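Local structure of Lmo2470 protein (Listeria monocytogenes EGD-e, 5HL3) at residues I286-E291 against E320-T325; L296-V301 against S341-Y346. The protein is an internalin of the leucine-rich-repeat family that binds calcium, interacts with the host protein afadin and facilitates crossing of basement membranes by the bacterium. All coordinates share one frame; numbering follows the deposited sequence.

Interaction 1. Residues I286-E291 against E320-T325; sequences IYFQME and EGNTIT. With CA (calcium ion), chain G.
Phe288 and Asn322 each carry CG anti to their own carbonyl carbon (chi1 -63° and -74°), and from opposite sides of the contact the two flat groups come to lie one over the other. The Phe288 ring and the Asn322 amide are stacked with planes 4° apart, the side chains sliding past each other in opposite directions. Asn322 CB sits over the ring face, 3.8 Å from the Phe288 centroid and almost on the ring normal, a CH-pi contact. Backbone joins in as well: Phe288 CE2 approaches Asn322 C to 3.3 Å, and Phe288 CZ lies 3.5 Å from Thr323 N. The opposite face of the ring is covered by Tyr287, whose CD2 lies over the ring centre, so the phenyl group is sandwiched between its helix neighbour and the loop.

While its CB and amide lie against the ring, Asn322 turns OD1 to a calcium ion at 2.3 Å. Metal ligation and stacking together should hold the amide in its rotation. Four waters, the backbone O of Glu319 and one further atom from outside the two segments complete the shell, and water 1 donates to Glu320 O at 3.0 Å. Further along the strand, Ile324 adds an apolar contact, its CD1 4.3 Å from Tyr287 CD2.

Asn322 and Thr323 both face Asn318 in a G1 beta bulge, where the loop enters strand 323-326. That strand lies between 310-318 and 280-283 in the mixed sheet; helix 285-292 follows strand 280-283 and rests Tyr287 and Phe288 on Val317 of strand 310-318.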
ATOM      1  N   ILE A 286      12.518 -19.645 -11.515  1.00 12.64           N
ATOM      2  CA  ILE A 286      11.257 -19.551 -10.774  1.00 12.37           C
ATOM      3  C   ILE A 286      10.371 -20.766 -10.965  1.00 12.62           C
ATOM      4  O   ILE A 286       9.710 -21.214 -10.001  1.00 12.69           O
ATOM      5  CB  ILE A 286      10.510 -18.230 -11.094  1.00 11.92           C
ATOM      6  CG1 ILE A 286       9.255 -18.090 -10.211  1.00 11.75           C
ATOM      7  CG2 ILE A 286      10.164 -18.113 -12.588  1.00 11.91           C
ATOM      8  CD1 ILE A 286       8.586 -16.729 -10.291  1.00 11.43           C
ATOM      9  N   TYR A 287      10.337 -21.348 -12.161  1.00 12.84           N
ATOM     10  CA  TYR A 287       9.520 -22.542 -12.375  1.00 13.22           C
ATOM     11  C   TYR A 287       9.983 -23.645 -11.439  1.00 13.69           C
ATOM     12  O   TYR A 287       9.159 -24.306 -10.764  1.00 13.91           O
ATOM     13  CB  TYR A 287       9.548 -23.034 -13.859  1.00 13.52           C
ATOM     14  CG  TYR A 287       9.002 -24.444 -13.959  1.00 14.12           C
ATOM     15  CD1 TYR A 287       7.620 -24.682 -13.859  1.00 14.20           C
ATOM     16  CD2 TYR A 287       9.851 -25.545 -13.979  1.00 14.71           C
ATOM     17  CE1 TYR A 287       7.115 -25.963 -13.850  1.00 14.86           C
ATOM     18  CE2 TYR A 287       9.345 -26.842 -13.936  1.00 15.37           C
ATOM     19  CZ  TYR A 287       7.978 -27.039 -13.884  1.00 15.44           C
ATOM     20  OH  TYR A 287       7.485 -28.346 -13.861  1.00 16.22           O
ATOM     21  N   PHE A 288      11.291 -23.908 -11.436  1.00 13.98           N
ATOM     22  CA  PHE A 288      11.835 -24.989 -10.615  1.00 14.60           C
ATOM     23  C   PHE A 288      11.656 -24.762  -9.118  1.00 14.51           C
ATOM     24  O   PHE A 288      11.376 -25.702  -8.388  1.00 14.99           O
ATOM     25  CB  PHE A 288      13.278 -25.293 -11.024  1.00 15.07           C
ATOM     26  CG  PHE A 288      13.364 -25.791 -12.438  1.00 15.33           C
ATOM     27  CD1 PHE A 288      13.013 -27.090 -12.752  1.00 15.97           C
ATOM     28  CD2 PHE A 288      13.668 -24.915 -13.471  1.00 14.98           C
ATOM     29  CE1 PHE A 288      13.038 -27.542 -14.066  1.00 16.28           C
ATOM     30  CE2 PHE A 288      13.640 -25.339 -14.780  1.00 15.25           C
ATOM     31  CZ  PHE A 288      13.335 -26.651 -15.070  1.00 15.89           C
ATOM     32  N   GLN A 289      11.757 -23.516  -8.681  1.00 13.98           N
ATOM     33  CA  GLN A 289      11.504 -23.170  -7.283  1.00 13.88           C
ATOM     34  C   GLN A 289      10.046 -23.412  -6.909  1.00 13.76           C
ATOM     35  O   GLN A 289       9.757 -24.001  -5.840  1.00 14.10           O
ATOM     36  CB  GLN A 289      11.868 -21.720  -7.025  1.00 13.40           C
ATOM     37  CG  GLN A 289      13.353 -21.434  -7.056  1.00 13.67           C
ATOM     38  CD  GLN A 289      13.631 -19.941  -6.962  1.00 13.26           C
ATOM     39  OE1 GLN A 289      13.172 -19.158  -7.814  1.00 12.81           O
ATOM     40  NE2 GLN A 289      14.363 -19.544  -5.943  1.00 13.51           N
HETATM   41  N   MSE A 290       9.127 -22.952  -7.759  1.00 13.38           N
HETATM   42  CA  MSE A 290       7.698 -23.137  -7.494  1.00 13.36           C
HETATM   43  C   MSE A 290       7.333 -24.605  -7.509  1.00 14.02           C
HETATM   44  O   MSE A 290       6.538 -25.075  -6.696  1.00 14.29           O
HETATM   45  CB  MSE A 290       6.838 -22.310  -8.475  1.00 12.97           C
HETATM   46  CG  MSE A 290       7.000 -20.828  -8.147  1.00 12.56           C
HETATM   47 SE   MSE A 290       5.983 -19.613  -9.296  1.00 12.66          SE
HETATM   48  CE  MSE A 290       4.145 -20.216  -8.918  1.00 12.89           C
ATOM     49  N   GLU A 291       7.896 -25.358  -8.455  1.00 14.65           N
ATOM     50  CA  GLU A 291       7.581 -26.776  -8.567  1.00 15.87           C
ATOM     51  C   GLU A 291       8.064 -27.526  -7.345  1.00 16.61           C
ATOM     52  O   GLU A 291       7.286 -28.288  -6.722  1.00 17.00           O
ATOM     53  CB  GLU A 291       8.209 -27.365  -9.853  1.00 16.49           C
ATOM     54  CG  GLU A 291       7.707 -28.751 -10.246  1.00 17.84           C
ATOM     55  CD  GLU A 291       8.202 -29.879  -9.359  1.00 19.06           C
ATOM     56  OE1 GLU A 291       9.331 -29.840  -8.825  1.00 19.77           O
ATOM     57  OE2 GLU A 291       7.457 -30.867  -9.211  1.00 20.95           O
ATOM     58  N   GLU A 320      16.799 -32.678 -14.660  1.00 29.21           N
ATOM     59  CA  GLU A 320      18.195 -32.767 -14.170  1.00 31.30           C
ATOM     60  C   GLU A 320      18.931 -31.427 -14.285  1.00 29.60           C
ATOM     61  O   GLU A 320      19.432 -30.896 -13.287  1.00 30.46           O
ATOM     62  CB  GLU A 320      18.979 -33.900 -14.847  1.00 34.90           C
ATOM     63  CG  GLU A 320      18.686 -35.293 -14.296  1.00 38.08           C
ATOM     64  CD  GLU A 320      19.310 -35.574 -12.916  1.00 40.15           C
ATOM     65  OE1 GLU A 320      19.829 -36.708 -12.715  1.00 44.50           O
ATOM     66  OE2 GLU A 320      19.280 -34.685 -12.029  1.00 41.01           O
ATOM     67  N   GLY A 321      18.936 -30.852 -15.480  1.00 27.77           N
ATOM     68  CA  GLY A 321      19.648 -29.609 -15.717  1.00 26.12           C
ATOM     69  C   GLY A 321      18.847 -28.356 -15.439  1.00 23.61           C
ATOM     70  O   GLY A 321      19.355 -27.266 -15.645  1.00 23.43           O
ATOM     71  N   ASN A 322      17.603 -28.502 -14.958  1.00 21.84           N
ATOM     72  CA  ASN A 322      16.720 -27.370 -14.695  1.00 19.94           C
ATOM     73  C   ASN A 322      16.594 -26.419 -15.891  1.00 18.37           C
ATOM     74  O   ASN A 322      16.886 -25.230 -15.803  1.00 17.65           O
ATOM     75  CB  ASN A 322      17.126 -26.603 -13.416  1.00 20.02           C
ATOM     76  CG  ASN A 322      16.777 -27.354 -12.136  1.00 20.93           C
ATOM     77  OD1 ASN A 322      16.496 -28.549 -12.146  1.00 22.04           O
ATOM     78  ND2 ASN A 322      16.779 -26.634 -11.028  1.00 21.11           N
ATOM     79  N   THR A 323      16.168 -26.972 -17.016  1.00 17.90           N
ATOM     80  CA  THR A 323      15.917 -26.142 -18.203  1.00 17.13           C
ATOM     81  C   THR A 323      14.601 -26.622 -18.809  1.00 16.79           C
ATOM     82  O   THR A 323      14.044 -27.652 -18.414  1.00 17.05           O
ATOM     83  CB  THR A 323      17.033 -26.258 -19.266  1.00 17.75           C
ATOM     84  OG1 THR A 323      17.123 -27.594 -19.710  1.00 18.63           O
ATOM     85  CG2 THR A 323      18.410 -25.832 -18.736  1.00 17.99           C
ATOM     86  N   ILE A 324      14.099 -25.842 -19.765  1.00 16.20           N
ATOM     87  CA  ILE A 324      12.873 -26.143 -20.490  1.00 16.28           C
ATOM     88  C   ILE A 324      13.184 -26.012 -21.973  1.00 16.59           C
ATOM     89  O   ILE A 324      13.806 -25.033 -22.382  1.00 16.30           O
ATOM     90  CB  ILE A 324      11.722 -25.197 -20.098  1.00 15.58           C
ATOM     91  CG1 ILE A 324      11.386 -25.357 -18.619  1.00 15.34           C
ATOM     92  CG2 ILE A 324      10.495 -25.447 -20.966  1.00 15.82           C
ATOM     93  CD1 ILE A 324      10.423 -24.311 -18.074  1.00 14.67           C
ATOM     94  N   THR A 325      12.742 -26.978 -22.780  1.00 17.25           N
ATOM     95  CA  THR A 325      13.019 -26.955 -24.222  1.00 17.67           C
ATOM     96  C   THR A 325      11.734 -26.838 -25.013  1.00 17.75           C
ATOM     97  O   THR A 325      10.798 -27.595 -24.775  1.00 18.06           O
ATOM     98  CB  THR A 325      13.794 -28.213 -24.662  1.00 18.62           C
ATOM     99  OG1 THR A 325      15.068 -28.215 -23.995  1.00 18.66           O
ATOM    100  CG2 THR A 325      14.011 -28.235 -26.149  1.00 19.13           C
TER
HETATM  101 CA    CA G 406      15.735 -30.333 -10.899  1.00 29.21          CA
HETATM  102  O   HOH W   1      18.002 -30.535 -10.632  1.00 36.00           O
HETATM  103  O   HOH W   2      15.973 -30.868  -8.302  1.00 43.45           O
HETATM  104  O   HOH W   3      15.463 -32.737 -10.416  1.00 39.47           O
HETATM  105  O   HOH W   4      14.413 -28.841  -9.723  1.00 35.35           O

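Interaction 2. Residues L296-V301 against S341-Y346; sequences LVSPEV and SYNHNY
Asn343 reaches across to the backbone of Val297, its OD1 accepting the N-H of that residue at 2.8 Å in a nearly straight bond (162°) that lies in the carbonyl plane. CG roughly anti to the backbone N (chi1 -152°) directs the amide toward 296-297; its ND2 is satisfied by Gln263 OE1. Ser298 OG donates to His344 O at 2.8 Å, the donor tilted 23° from the carbonyl plane, and accepts a hydrogen bond from water 6.

Water 5 donates to Ser298 O and Glu300 O and accepts from Asn343 N at 2.9 Å; water 6 donates to Glu300 O as well and takes the N-H of His344 at 3.0 Å. Glu300 O is thus gripped by both. This is a side-chain and water bridge between an irregular loop and the corner at Asn343, the waters taking the N-H groups of 343 and 344 in place of direct strand pairing. His344 NE2 has its partner in Thr302 OG1.

Apolar contacts flank this network: Leu296 CD2 meets the edge of the Tyr342 ring, 3.8 Å from Tyr342 CD2, and Val301 CG2 packs on Tyr342 CB. The loop after helix 285-292 is thereby tied to strand 334-345, which lies between 301-306 and 350-360 in the mixed sheet.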
ATOM      1  N   LEU A 296       2.617 -25.014  -7.120  1.00 14.56           N
ATOM      2  CA  LEU A 296       1.811 -25.090  -8.320  1.00 14.74           C
ATOM      3  C   LEU A 296       0.432 -25.655  -8.066  1.00 15.36           C
ATOM      4  O   LEU A 296       0.275 -26.608  -7.299  1.00 15.91           O
ATOM      5  CB  LEU A 296       2.502 -25.957  -9.377  1.00 15.08           C
ATOM      6  CG  LEU A 296       3.898 -25.525  -9.831  1.00 14.64           C
ATOM      7  CD1 LEU A 296       4.476 -26.590 -10.788  1.00 15.18           C
ATOM      8  CD2 LEU A 296       3.912 -24.136 -10.440  1.00 13.98           C
ATOM      9  N   VAL A 297      -0.554 -25.085  -8.748  1.00 15.38           N
ATOM     10  CA  VAL A 297      -1.943 -25.601  -8.729  1.00 16.12           C
ATOM     11  C   VAL A 297      -2.273 -26.528  -9.911  1.00 16.83           C
ATOM     12  O   VAL A 297      -3.334 -27.160  -9.945  1.00 17.64           O
ATOM     13  CB  VAL A 297      -2.990 -24.447  -8.660  1.00 15.95           C
ATOM     14  CG1 VAL A 297      -2.813 -23.593  -7.414  1.00 15.42           C
ATOM     15  CG2 VAL A 297      -2.982 -23.597  -9.934  1.00 15.68           C
ATOM     16  N   SER A 298      -1.389 -26.549 -10.910  1.00 16.60           N
ATOM     17  CA  SER A 298      -1.524 -27.432 -12.078  1.00 17.30           C
ATOM     18  C   SER A 298      -0.103 -27.734 -12.573  1.00 17.03           C
ATOM     19  O   SER A 298       0.771 -26.902 -12.439  1.00 16.26           O
ATOM     20  CB  SER A 298      -2.332 -26.747 -13.174  1.00 17.41           C
ATOM     21  OG  SER A 298      -1.711 -25.569 -13.598  1.00 16.59           O
ATOM     22  N   PRO A 299       0.114 -28.936 -13.158  1.00 17.79           N
ATOM     23  CA  PRO A 299       1.490 -29.338 -13.497  1.00 17.69           C
ATOM     24  C   PRO A 299       1.990 -28.991 -14.892  1.00 17.60           C
ATOM     25  O   PRO A 299       3.197 -28.994 -15.117  1.00 17.60           O
ATOM     26  CB  PRO A 299       1.436 -30.866 -13.339  1.00 18.73           C
ATOM     27  CG  PRO A 299       0.027 -31.206 -13.719  1.00 19.46           C
ATOM     28  CD  PRO A 299      -0.797 -30.096 -13.113  1.00 18.87           C
ATOM     29  N   GLU A 300       1.092 -28.709 -15.818  1.00 17.97           N
ATOM     30  CA  GLU A 300       1.485 -28.563 -17.219  1.00 18.21           C
ATOM     31  C   GLU A 300       2.352 -27.340 -17.487  1.00 17.05           C
ATOM     32  O   GLU A 300       2.138 -26.276 -16.899  1.00 16.33           O
ATOM     33  CB  GLU A 300       0.254 -28.501 -18.121  1.00 19.20           C
ATOM     34  CG  GLU A 300      -0.590 -29.763 -18.175  1.00 20.81           C
ATOM     35  CD  GLU A 300      -1.547 -29.980 -17.012  1.00 21.49           C
ATOM     36  OE1 GLU A 300      -1.763 -29.061 -16.181  1.00 21.36           O
ATOM     37  OE2 GLU A 300      -2.094 -31.126 -16.952  1.00 23.57           O
ATOM     38  N   VAL A 301       3.323 -27.500 -18.385  1.00 17.01           N
ATOM     39  CA  VAL A 301       4.161 -26.424 -18.863  1.00 16.34           C
ATOM     40  C   VAL A 301       3.981 -26.394 -20.386  1.00 16.78           C
ATOM     41  O   VAL A 301       4.236 -27.396 -21.059  1.00 17.46           O
ATOM     42  CB  VAL A 301       5.631 -26.686 -18.508  1.00 16.14           C
ATOM     43  CG1 VAL A 301       6.542 -25.604 -19.084  1.00 15.59           C
ATOM     44  CG2 VAL A 301       5.788 -26.881 -16.997  1.00 15.91           C
ATOM     45  N   SER A 341       4.529 -20.888 -20.621  1.00 14.41           N
ATOM     46  CA  SER A 341       3.585 -20.615 -19.539  1.00 14.23           C
ATOM     47  C   SER A 341       3.401 -21.850 -18.671  1.00 14.44           C
ATOM     48  O   SER A 341       3.446 -22.982 -19.163  1.00 14.98           O
ATOM     49  CB  SER A 341       2.253 -20.148 -20.109  1.00 14.63           C
ATOM     50  OG  SER A 341       2.370 -18.819 -20.657  1.00 14.43           O
ATOM     51  N   TYR A 342       3.163 -21.626 -17.384  1.00 14.10           N
ATOM     52  CA  TYR A 342       2.903 -22.707 -16.452  1.00 14.36           C
ATOM     53  C   TYR A 342       2.006 -22.174 -15.331  1.00 14.16           C
ATOM     54  O   TYR A 342       1.677 -20.979 -15.260  1.00 13.82           O
ATOM     55  CB  TYR A 342       4.218 -23.304 -15.932  1.00 14.21           C
ATOM     56  CG  TYR A 342       4.998 -22.395 -15.036  1.00 13.57           C
ATOM     57  CD1 TYR A 342       5.941 -21.476 -15.551  1.00 13.21           C
ATOM     58  CD2 TYR A 342       4.765 -22.395 -13.654  1.00 13.41           C
ATOM     59  CE1 TYR A 342       6.631 -20.644 -14.709  1.00 12.74           C
ATOM     60  CE2 TYR A 342       5.469 -21.566 -12.824  1.00 12.93           C
ATOM     61  CZ  TYR A 342       6.374 -20.665 -13.349  1.00 12.60           C
ATOM     62  OH  TYR A 342       7.060 -19.813 -12.519  1.00 12.23           O
ATOM     63  N   ASN A 343       1.614 -23.088 -14.441  1.00 14.46           N
ATOM     64  CA  ASN A 343       0.687 -22.743 -13.334  1.00 14.41           C
ATOM     65  C   ASN A 343      -0.598 -22.131 -13.863  1.00 14.70           C
ATOM     66  O   ASN A 343      -1.182 -21.239 -13.269  1.00 14.49           O
ATOM     67  CB  ASN A 343       1.340 -21.840 -12.249  1.00 13.72           C
ATOM     68  CG  ASN A 343       0.708 -22.044 -10.902  1.00 13.82           C
ATOM     69  OD1 ASN A 343       0.351 -23.161 -10.592  1.00 14.34           O
ATOM     70  ND2 ASN A 343       0.536 -20.979 -10.118  1.00 13.42           N
ATOM     71  N   HIS A 344      -1.060 -22.629 -15.002  1.00 15.29           N
ATOM     72  CA  HIS A 344      -2.322 -22.163 -15.530  1.00 15.77           C
ATOM     73  C   HIS A 344      -3.456 -22.473 -14.542  1.00 16.31           C
ATOM     74  O   HIS A 344      -3.603 -23.613 -14.082  1.00 16.90           O
ATOM     75  CB  HIS A 344      -2.680 -22.896 -16.823  1.00 16.54           C
ATOM     76  CG  HIS A 344      -1.744 -22.646 -17.958  1.00 16.36           C
ATOM     77  ND1 HIS A 344      -1.903 -21.597 -18.829  1.00 16.43           N
ATOM     78  CD2 HIS A 344      -0.692 -23.361 -18.416  1.00 16.42           C
ATOM     79  CE1 HIS A 344      -0.984 -21.665 -19.774  1.00 16.35           C
ATOM     80  NE2 HIS A 344      -0.229 -22.727 -19.537  1.00 16.32           N
ATOM     81  N   ASN A 345      -4.239 -21.456 -14.236  1.00 16.58           N
ATOM     82  CA  ASN A 345      -5.398 -21.601 -13.362  1.00 17.53           C
ATOM     83  C   ASN A 345      -6.565 -20.990 -14.102  1.00 18.94           C
ATOM     84  O   ASN A 345      -6.816 -19.780 -14.048  1.00 18.69           O
ATOM     85  CB  ASN A 345      -5.178 -20.936 -12.012  1.00 16.76           C
ATOM     86  CG  ASN A 345      -6.246 -21.322 -11.005  1.00 17.23           C
ATOM     87  OD1 ASN A 345      -7.375 -21.622 -11.380  1.00 18.02           O
ATOM     88  ND2 ASN A 345      -5.898 -21.320  -9.738  1.00 16.77           N
ATOM     89  N   TYR A 346      -7.212 -21.841 -14.878  1.00 21.13           N
ATOM     90  CA  TYR A 346      -8.295 -21.393 -15.737  1.00 23.36           C
ATOM     91  C   TYR A 346      -9.467 -20.873 -14.931  1.00 23.90           C
ATOM     92  O   TYR A 346     -10.104 -19.902 -15.335  1.00 25.15           O
ATOM     93  CB  TYR A 346      -8.704 -22.504 -16.717  1.00 25.44           C
ATOM     94  CG  TYR A 346      -7.541 -22.991 -17.575  1.00 26.70           C
ATOM     95  CD1 TYR A 346      -6.952 -22.159 -18.531  1.00 27.15           C
ATOM     96  CD2 TYR A 346      -7.025 -24.289 -17.429  1.00 27.95           C
ATOM     97  CE1 TYR A 346      -5.881 -22.594 -19.310  1.00 27.52           C
ATOM     98  CE2 TYR A 346      -5.960 -24.733 -18.199  1.00 28.40           C
ATOM     99  CZ  TYR A 346      -5.394 -23.885 -19.138  1.00 28.25           C
ATOM    100  OH  TYR A 346      -4.334 -24.327 -19.908  1.00 29.75           O
TER
HETATM  101  O   HOH W   5       2.617 -25.755 -14.099  1.00 12.91           O
HETATM  102  O   HOH W   6      -0.308 -25.393 -15.924  1.00 16.92           O

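Interactions 1 and 2 lie 13 Å apart, centre to centre, in the DUF3244 region that follows the leucine-rich repeats, and both reach the same mixed sheet. Along the chain come helix 285-292, the loop at 296-301, strand 323-326, then strand 334-345, so the two contacts cross. They also touch directly: Tyr342 OH packs 3.4 Å from Met290 SE, its ring meets that of Tyr287 edge to face, and Tyr287 CE1 lies 3.5 Å from Val301 CG2. Helix, loop and sheet are thus joined within one C-terminal domain, with calcium near both contacts, at Glu319 and Asn322 for interaction 1 and at Asp339, Ser353 and Asp355 beside Ser341 for interaction 2.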